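Local coordinates for exported protein (PDB 3MSW) that is of unknown function but is probably exported, and folds as a single-layer antiparallel beta-sheet thought to have evolved from beta-hairpin repeats, at residues Asn36-Met40 and Trp66-Ser70; Gln110-Ala116 and Leu128-Thr134. Residue numbers count along the deposited sequence, not the author numbering.

Interaction 1: residues Asn36-Met40 and Trp66-Ser70; sequences NPVKM and WETES
Strands 36-40 and 66-70 run roughly the same way, their axes 8.4 Å apart at closest approach and crossing at -39°. Strand 51-60 lies between them, so no backbone hydrogen bond joins them; the W66 and E69 side chains reach across to backbone and side chains of 37-40. The nearest alpha carbons, CA of M40 and CA of W66, are 8.1 Å apart. Both backbones are extended except at classic bulges: V38 (phi/psi -125/-46) and K39 face I24, and E69 (-112/-51) and S70 face T56. W66 (chi1 m, chi2 107°) is long enough to span the intervening strand. Its CH2 touches CB of P37 at 3.6 Å, and its CZ3 approaches C of K39 at 3.5 Å. M40, a selenomethionine (chi1 and chi2 t, chi3 p), sets CB and CE over one indole face, CE 3.8 Å from the five-membered ring centroid (CH-pi); SE lies obliquely, 4.5 Å from that centroid, as a Met-aromatic contact. Further along, E69 (chi1 and chi2 t) extends OE1 to 2.9 Å from NZ of K39, a surface salt bridge. Such contacts between next-nearest strands suit a single-layer beta-sheet, which has no second sheet to cover it.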
ATOM      1  N   ASN A  36      11.537 -11.860  14.193  1.00 39.58           N
ATOM      2  CA  ASN A  36      12.362 -11.404  13.084  1.00 39.31           C
ATOM      3  C   ASN A  36      11.629 -10.374  12.219  1.00 38.25           C
ATOM      4  O   ASN A  36      10.497 -10.629  11.802  1.00 36.46           O
ATOM      5  CB  ASN A  36      12.829 -12.587  12.220  1.00 40.70           C
ATOM      6  CG  ASN A  36      13.530 -13.650  13.011  1.00 60.63           C
ATOM      7  OD1 ASN A  36      13.036 -14.769  13.142  1.00 63.78           O
ATOM      8  ND2 ASN A  36      14.654 -13.295  13.627  1.00 47.68           N
ATOM      9  N   PRO A  37      12.309  -9.260  11.860  1.00 34.28           N
ATOM     10  CA  PRO A  37      11.672  -8.271  10.968  1.00 32.78           C
ATOM     11  C   PRO A  37      11.456  -8.838   9.582  1.00 33.91           C
ATOM     12  O   PRO A  37      12.262  -9.634   9.093  1.00 33.19           O
ATOM     13  CB  PRO A  37      12.641  -7.084  10.958  1.00 34.79           C
ATOM     14  CG  PRO A  37      13.931  -7.611  11.444  1.00 41.15           C
ATOM     15  CD  PRO A  37      13.682  -8.861  12.240  1.00 37.57           C
ATOM     16  N   VAL A  38      10.326  -8.492   8.982  1.00 29.11           N
ATOM     17  CA  VAL A  38       9.953  -8.978   7.659  1.00 29.98           C
ATOM     18  C   VAL A  38       9.659  -7.797   6.744  1.00 31.22           C
ATOM     19  O   VAL A  38      10.102  -7.766   5.589  1.00 28.57           O
ATOM     20  CB  VAL A  38       8.729  -9.965   7.760  1.00 36.51           C
ATOM     21  CG1 VAL A  38       8.146 -10.282   6.388  1.00 37.70           C
ATOM     22  CG2 VAL A  38       9.126 -11.267   8.462  1.00 38.14           C
ATOM     23  N   LYS A  39       8.871  -6.830   7.252  1.00 26.51           N
ATOM     24  CA  LYS A  39       8.413  -5.724   6.439  1.00 25.63           C
ATOM     25  C   LYS A  39       8.309  -4.485   7.286  1.00 28.75           C
ATOM     26  O   LYS A  39       8.133  -4.574   8.507  1.00 27.21           O
ATOM     27  CB  LYS A  39       7.006  -6.086   5.865  1.00 29.83           C
ATOM     28  CG  LYS A  39       6.776  -5.739   4.390  1.00 39.70           C
ATOM     29  CD  LYS A  39       7.582  -6.658   3.459  1.00 40.48           C
ATOM     30  CE  LYS A  39       6.733  -7.555   2.594  1.00 41.05           C
ATOM     31  NZ  LYS A  39       7.600  -8.334   1.696  1.00 40.64           N
HETATM   32  N   MSE A  40       8.461  -3.327   6.651  1.00 25.78           N
HETATM   33  CA  MSE A  40       8.271  -2.043   7.322  1.00 24.20           C
HETATM   34  C   MSE A  40       7.572  -1.037   6.421  1.00 29.81           C
HETATM   35  O   MSE A  40       7.964  -0.848   5.265  1.00 29.16           O
HETATM   36  CB  MSE A  40       9.562  -1.479   7.871  1.00 25.82           C
HETATM   37  CG  MSE A  40       9.323  -0.173   8.671  1.00 30.70           C
HETATM   38 SE   MSE A  40      10.919   0.253   9.467  0.75 37.75          SE
HETATM   39  CE  MSE A  40      11.959   0.737   7.852  1.00 35.11           C
ATOM     40  N   TRP A  66      17.180  -3.110   5.405  1.00 27.72           N
ATOM     41  CA  TRP A  66      15.899  -2.908   4.734  1.00 28.02           C
ATOM     42  C   TRP A  66      16.185  -2.533   3.285  1.00 33.76           C
ATOM     43  O   TRP A  66      17.186  -1.872   3.001  1.00 35.93           O
ATOM     44  CB  TRP A  66      15.110  -1.742   5.377  1.00 26.43           C
ATOM     45  CG  TRP A  66      14.632  -2.020   6.769  1.00 27.25           C
ATOM     46  CD1 TRP A  66      15.126  -1.496   7.926  1.00 30.35           C
ATOM     47  CD2 TRP A  66      13.609  -2.951   7.155  1.00 26.83           C
ATOM     48  NE1 TRP A  66      14.396  -1.954   9.002  1.00 29.91           N
ATOM     49  CE2 TRP A  66      13.481  -2.873   8.562  1.00 31.02           C
ATOM     50  CE3 TRP A  66      12.734  -3.787   6.442  1.00 27.42           C
ATOM     51  CZ2 TRP A  66      12.565  -3.652   9.275  1.00 29.71           C
ATOM     52  CZ3 TRP A  66      11.846  -4.577   7.151  1.00 28.69           C
ATOM     53  CH2 TRP A  66      11.760  -4.501   8.550  1.00 29.31           C
ATOM     54  N   GLU A  67      15.306  -2.955   2.384  1.00 28.20           N
ATOM     55  CA  GLU A  67      15.387  -2.614   0.969  0.50 28.36           C
ATOM     56  C   GLU A  67      14.042  -2.135   0.489  1.00 30.37           C
ATOM     57  O   GLU A  67      13.024  -2.700   0.888  1.00 28.43           O
ATOM     58  CB  GLU A  67      15.820  -3.805   0.137  0.50 30.80           C
ATOM     59  CG  GLU A  67      17.059  -3.507  -0.675  0.50 41.11           C
ATOM     60  CD  GLU A  67      18.016  -4.674  -0.729  0.50 49.49           C
ATOM     61  OE1 GLU A  67      17.550  -5.805  -0.986  0.50 34.72           O
ATOM     62  OE2 GLU A  67      19.227  -4.463  -0.498  0.50 49.89           O
ATOM     63  N   THR A  68      14.049  -1.093  -0.364  1.00 27.23           N
ATOM     64  CA  THR A  68      12.870  -0.465  -0.955  1.00 26.67           C
ATOM     65  C   THR A  68      12.114  -1.537  -1.770  1.00 30.75           C
ATOM     66  O   THR A  68      12.720  -2.229  -2.609  1.00 30.65           O
ATOM     67  CB  THR A  68      13.320   0.703  -1.854  1.00 35.44           C
ATOM     68  OG1 THR A  68      14.233   1.554  -1.159  1.00 38.49           O
ATOM     69  CG2 THR A  68      12.174   1.506  -2.366  1.00 28.45           C
ATOM     70  N   GLU A  69      10.828  -1.698  -1.485  1.00 25.81           N
ATOM     71  CA  GLU A  69       9.994  -2.680  -2.177  1.00 26.35           C
ATOM     72  C   GLU A  69       8.938  -1.992  -3.049  1.00 29.10           C
ATOM     73  O   GLU A  69       8.806  -2.305  -4.241  1.00 27.74           O
ATOM     74  CB  GLU A  69       9.339  -3.639  -1.157  1.00 27.62           C
ATOM     75  CG  GLU A  69       8.301  -4.576  -1.777  1.00 35.61           C
ATOM     76  CD  GLU A  69       7.722  -5.649  -0.877  1.00 43.22           C
ATOM     77  OE1 GLU A  69       8.506  -6.431  -0.302  1.00 42.48           O
ATOM     78  OE2 GLU A  69       6.481  -5.780  -0.836  1.00 51.32           O
ATOM     79  N   SER A  70       8.186  -1.045  -2.456  1.00 24.20           N
ATOM     80  CA  SER A  70       7.114  -0.395  -3.176  1.00 22.59           C
ATOM     81  C   SER A  70       6.716   0.939  -2.564  1.00 26.36           C
ATOM     82  O   SER A  70       7.173   1.286  -1.479  1.00 22.85           O
ATOM     83  CB  SER A  70       5.890  -1.309  -3.231  1.00 25.15           C
ATOM     84  OG  SER A  70       5.293  -1.471  -1.960  1.00 29.67           O
TER

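Interaction 2: residues Gln110-Ala116 and Leu128-Thr134; sequences QLIAQYA and LEKDALT. With PGR (R-1,2-propanediol), chain E.
Main-chain hydrogen bonds join strands 111-116 and 128-133, which are antiparallel (176°) with axes 4.6 Å apart. Q114 and A132 form a hydrogen-bonded pair with two 3.0 Å bonds, N of Q114 to O of A132 and N of A132 to O of Q114. A116 N donates to K130 O at 2.9 Å; in return A116 O accepts both E129 N at 2.8 Å and K130 N at 3.2 Å, because E129 (phi/psi -112/-32) and K130 form a classic bulge opposite A116. A second bulge, I112 (-96/-54) and A113, faces I104. Where the pairing ends, T134 N donates to I112 O at 3.1 Å. T134 (chi1 p) also gives a 2.8 Å bond from OG1 to L111 O, which accepts NE2 of Q110 at 2.8 Å too. A water donates to OE1 of Q114 at 2.7 Å and O of A132 at 2.9 Å. A113-L133 and Y115-D131 are non-hydrogen-bonded pairs, so the L133 amide faces outward, where its N binds O1 of a propanediol, probably from the crystallisation liquor, at 2.9 Å. Between the bulges side chains alternate. A113, Y115, D131 and L133 share one face, where Y115 (chi1 m) sets CD2 3.6 Å from CB of D131. L133 (chi1 m, chi2 t) also meets bulge residue I112, CD2 to CG2 3.8 Å. On the other face, CB of the small A116 lies 4.0 Å from CB of K130, whose all-t chain carries NZ to 4.2 Å from CD of Q114. This is an antiparallel beta-hairpin, and its second strand forms the outer edge of the sheet.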
ATOM      1  N   GLN A 110     -21.062   7.182   1.001  1.00 23.62           N
ATOM      2  CA  GLN A 110     -21.522   5.898   0.473  1.00 23.63           C
ATOM      3  C   GLN A 110     -20.720   5.667  -0.833  1.00 27.18           C
ATOM      4  O   GLN A 110     -20.674   6.561  -1.676  1.00 26.70           O
ATOM      5  CB  GLN A 110     -23.035   5.975   0.167  1.00 25.73           C
ATOM      6  CG  GLN A 110     -23.540   4.922  -0.839  1.00 22.72           C
ATOM      7  CD  GLN A 110     -23.441   3.495  -0.334  1.00 30.41           C
ATOM      8  OE1 GLN A 110     -23.955   3.152   0.718  1.00 26.97           O
ATOM      9  NE2 GLN A 110     -22.875   2.617  -1.120  1.00 28.40           N
ATOM     10  N   LEU A 111     -20.095   4.486  -1.013  1.00 24.16           N
ATOM     11  CA  LEU A 111     -19.382   4.216  -2.249  1.00 23.26           C
ATOM     12  C   LEU A 111     -20.361   4.187  -3.429  1.00 28.75           C
ATOM     13  O   LEU A 111     -21.384   3.519  -3.338  1.00 29.13           O
ATOM     14  CB  LEU A 111     -18.669   2.856  -2.151  1.00 22.45           C
ATOM     15  CG  LEU A 111     -17.751   2.511  -3.325  1.00 26.59           C
ATOM     16  CD1 LEU A 111     -16.518   3.467  -3.376  1.00 23.77           C
ATOM     17  CD2 LEU A 111     -17.333   1.034  -3.262  1.00 26.89           C
ATOM     18  N   ILE A 112     -20.050   4.925  -4.519  1.00 25.97           N
ATOM     19  CA  ILE A 112     -20.857   4.920  -5.744  1.00 26.30           C
ATOM     20  C   ILE A 112     -20.222   3.919  -6.699  1.00 29.76           C
ATOM     21  O   ILE A 112     -20.930   3.060  -7.236  1.00 30.06           O
ATOM     22  CB  ILE A 112     -20.973   6.307  -6.451  1.00 29.68           C
ATOM     23  CG1 ILE A 112     -21.673   7.367  -5.573  1.00 29.05           C
ATOM     24  CG2 ILE A 112     -21.729   6.149  -7.796  1.00 32.78           C
ATOM     25  CD1 ILE A 112     -21.529   8.793  -6.130  1.00 30.96           C
ATOM     26  N   ALA A 113     -18.897   4.084  -6.971  1.00 26.32           N
ATOM     27  CA  ALA A 113     -18.158   3.254  -7.928  1.00 25.71           C
ATOM     28  C   ALA A 113     -16.712   3.050  -7.569  1.00 29.26           C
ATOM     29  O   ALA A 113     -16.071   3.908  -6.952  1.00 27.59           O
ATOM     30  CB  ALA A 113     -18.250   3.864  -9.316  1.00 26.78           C
ATOM     31  N   GLN A 114     -16.178   1.906  -7.987  1.00 26.48           N
ATOM     32  CA  GLN A 114     -14.765   1.607  -7.789  1.00 25.03           C
ATOM     33  C   GLN A 114     -14.187   1.123  -9.095  1.00 26.68           C
ATOM     34  O   GLN A 114     -14.876   0.451  -9.859  1.00 27.50           O
ATOM     35  CB  GLN A 114     -14.535   0.633  -6.621  1.00 25.96           C
ATOM     36  CG  GLN A 114     -15.101  -0.765  -6.828  1.00 31.75           C
ATOM     37  CD  GLN A 114     -15.210  -1.517  -5.522  1.00 48.02           C
ATOM     38  OE1 GLN A 114     -16.283  -1.975  -5.135  1.00 43.13           O
ATOM     39  NE2 GLN A 114     -14.102  -1.681  -4.828  1.00 40.71           N
ATOM     40  N   TYR A 115     -12.947   1.523  -9.371  1.00 22.95           N
ATOM     41  CA  TYR A 115     -12.208   1.220 -10.579  1.00 22.74           C
ATOM     42  C   TYR A 115     -10.821   0.719 -10.205  1.00 26.08           C
ATOM     43  O   TYR A 115     -10.203   1.250  -9.264  1.00 25.92           O
ATOM     44  CB  TYR A 115     -12.059   2.482 -11.459  1.00 23.80           C
ATOM     45  CG  TYR A 115     -13.361   3.131 -11.851  1.00 26.42           C
ATOM     46  CD1 TYR A 115     -13.959   4.095 -11.038  1.00 28.46           C
ATOM     47  CD2 TYR A 115     -13.951   2.861 -13.081  1.00 27.15           C
ATOM     48  CE1 TYR A 115     -15.162   4.700 -11.402  1.00 29.36           C
ATOM     49  CE2 TYR A 115     -15.153   3.455 -13.453  1.00 28.14           C
ATOM     50  CZ  TYR A 115     -15.750   4.382 -12.616  1.00 36.08           C
ATOM     51  OH  TYR A 115     -16.935   4.963 -12.996  1.00 40.31           O
ATOM     52  N   ALA A 116     -10.309  -0.256 -10.968  1.00 22.10           N
ATOM     53  CA  ALA A 116      -8.935  -0.795 -10.774  1.00 22.28           C
ATOM     54  C   ALA A 116      -8.290  -0.869 -12.142  1.00 25.47           C
ATOM     55  O   ALA A 116      -8.967  -1.204 -13.125  1.00 25.88           O
ATOM     56  CB  ALA A 116      -8.978  -2.193 -10.170  1.00 23.33           C
ATOM     57  N   LEU A 128      -7.955  -0.929 -17.909  1.00 25.22           N
ATOM     58  CA  LEU A 128      -9.028  -1.104 -16.949  1.00 24.11           C
ATOM     59  C   LEU A 128      -9.191  -2.596 -16.617  1.00 28.38           C
ATOM     60  O   LEU A 128      -9.330  -3.400 -17.518  1.00 28.57           O
ATOM     61  CB  LEU A 128     -10.354  -0.525 -17.497  1.00 23.50           C
ATOM     62  CG  LEU A 128     -11.551  -0.664 -16.591  1.00 26.65           C
ATOM     63  CD1 LEU A 128     -11.462   0.316 -15.406  1.00 26.76           C
ATOM     64  CD2 LEU A 128     -12.859  -0.405 -17.377  1.00 25.95           C
ATOM     65  N   GLU A 129      -9.219  -2.937 -15.316  1.00 26.26           N
ATOM     66  CA  GLU A 129      -9.356  -4.319 -14.842  1.00 26.83           C
ATOM     67  C   GLU A 129     -10.684  -4.534 -14.151  1.00 30.70           C
ATOM     68  O   GLU A 129     -11.218  -5.639 -14.181  1.00 30.16           O
ATOM     69  CB  GLU A 129      -8.203  -4.671 -13.870  1.00 27.20           C
ATOM     70  CG  GLU A 129      -6.825  -4.557 -14.494  1.00 33.78           C
ATOM     71  CD  GLU A 129      -6.389  -5.741 -15.323  1.00 57.26           C
ATOM     72  OE1 GLU A 129      -6.211  -6.834 -14.741  1.00 72.11           O
ATOM     73  OE2 GLU A 129      -6.172  -5.563 -16.542  1.00 44.28           O
ATOM     74  N   LYS A 130     -11.199  -3.488 -13.494  1.00 26.85           N
ATOM     75  CA  LYS A 130     -12.456  -3.556 -12.776  1.00 27.29           C
ATOM     76  C   LYS A 130     -13.141  -2.201 -12.741  1.00 29.40           C
ATOM     77  O   LYS A 130     -12.468  -1.180 -12.645  1.00 28.25           O
ATOM     78  CB  LYS A 130     -12.244  -4.120 -11.357  1.00 30.10           C
ATOM     79  CG  LYS A 130     -13.540  -4.364 -10.579  1.00 47.82           C
ATOM     80  CD  LYS A 130     -13.274  -4.970  -9.217  1.00 57.72           C
ATOM     81  CE  LYS A 130     -14.440  -4.796  -8.279  1.00 59.69           C
ATOM     82  NZ  LYS A 130     -14.119  -5.324  -6.926  1.00 67.76           N
ATOM     83  N   ASP A 131     -14.474  -2.197 -12.928  1.00 24.69           N
ATOM     84  CA  ASP A 131     -15.340  -1.015 -12.809  1.00 24.17           C
ATOM     85  C   ASP A 131     -16.694  -1.495 -12.342  1.00 31.50           C
ATOM     86  O   ASP A 131     -17.362  -2.245 -13.068  1.00 32.20           O
ATOM     87  CB  ASP A 131     -15.444  -0.196 -14.115  1.00 25.18           C
ATOM     88  CG  ASP A 131     -16.196  -0.852 -15.243  1.00 31.54           C
ATOM     89  OD1 ASP A 131     -15.716  -1.911 -15.754  1.00 29.51           O
ATOM     90  OD2 ASP A 131     -17.246  -0.302 -15.650  1.00 28.28           O
ATOM     91  N   ALA A 132     -17.117  -1.098 -11.136  1.00 27.24           N
ATOM     92  CA  ALA A 132     -18.417  -1.565 -10.655  1.00 28.17           C
ATOM     93  C   ALA A 132     -19.094  -0.540  -9.785  1.00 32.65           C
ATOM     94  O   ALA A 132     -18.445   0.125  -8.962  1.00 29.39           O
ATOM     95  CB  ALA A 132     -18.258  -2.879  -9.888  1.00 28.88           C
ATOM     96  N   LEU A 133     -20.403  -0.405  -9.984  1.00 29.98           N
ATOM     97  CA  LEU A 133     -21.252   0.438  -9.165  1.00 31.37           C
ATOM     98  C   LEU A 133     -21.693  -0.432  -7.991  1.00 37.67           C
ATOM     99  O   LEU A 133     -21.741  -1.660  -8.113  1.00 38.22           O
ATOM    100  CB  LEU A 133     -22.501   0.880  -9.939  1.00 32.05           C
ATOM    101  CG  LEU A 133     -22.373   1.986 -10.997  1.00 36.78           C
ATOM    102  CD1 LEU A 133     -23.677   2.077 -11.840  1.00 36.59           C
ATOM    103  CD2 LEU A 133     -22.152   3.358 -10.353  1.00 35.75           C
ATOM    104  N   THR A 134     -22.000   0.189  -6.854  1.00 33.59           N
ATOM    105  CA  THR A 134     -22.524  -0.549  -5.707  1.00 33.38           C
ATOM    106  C   THR A 134     -24.031  -0.803  -5.950  1.00 38.63           C
ATOM    107  O   THR A 134     -24.662  -0.003  -6.675  1.00 37.52           O
ATOM    108  CB  THR A 134     -22.357   0.274  -4.443  1.00 36.99           C
ATOM    109  OG1 THR A 134     -22.946   1.555  -4.668  1.00 34.10           O
ATOM    110  CG2 THR A 134     -20.886   0.365  -3.996  1.00 33.23           C
TER
HETATM  111  C1  PGR E   4     -22.271  -2.746 -11.272  1.00 43.77           C
HETATM  112  C2  PGR E   4     -22.390  -4.169 -11.832  1.00 46.61           C
HETATM  113  C3  PGR E   4     -21.241  -5.059 -11.274  1.00 43.68           C
HETATM  114  O1  PGR E   4     -21.574  -1.928 -12.213  1.00 37.29           O
HETATM  115  O2  PGR E   4     -23.682  -4.673 -11.443  1.00 49.84           O
HETATM  116  O   HOH W   1     -18.466  -0.848  -6.276  1.00 47.64           O

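Overall arrangement
Both contacts belong to one nine-stranded antiparallel sheet whose strands follow chain order, and they lie on opposite sides of the chain's centre. Their own centres are 31 Å apart and their nearest atoms about 16 Å apart, so they do not touch; interaction 1 is complete along the chain before interaction 2 begins. They operate at different ranges. Interaction 2 pairs immediate neighbours through the backbone, whereas interaction 1 passes over strand 51-60 and relies on side chains reaching across, one of them packing on the backbone of 38-40. No active site is known to relate them. One propanediol is bound at L133 and another lies about 3 Å from the D131 side chain; both probably come from the crystallisation liquor.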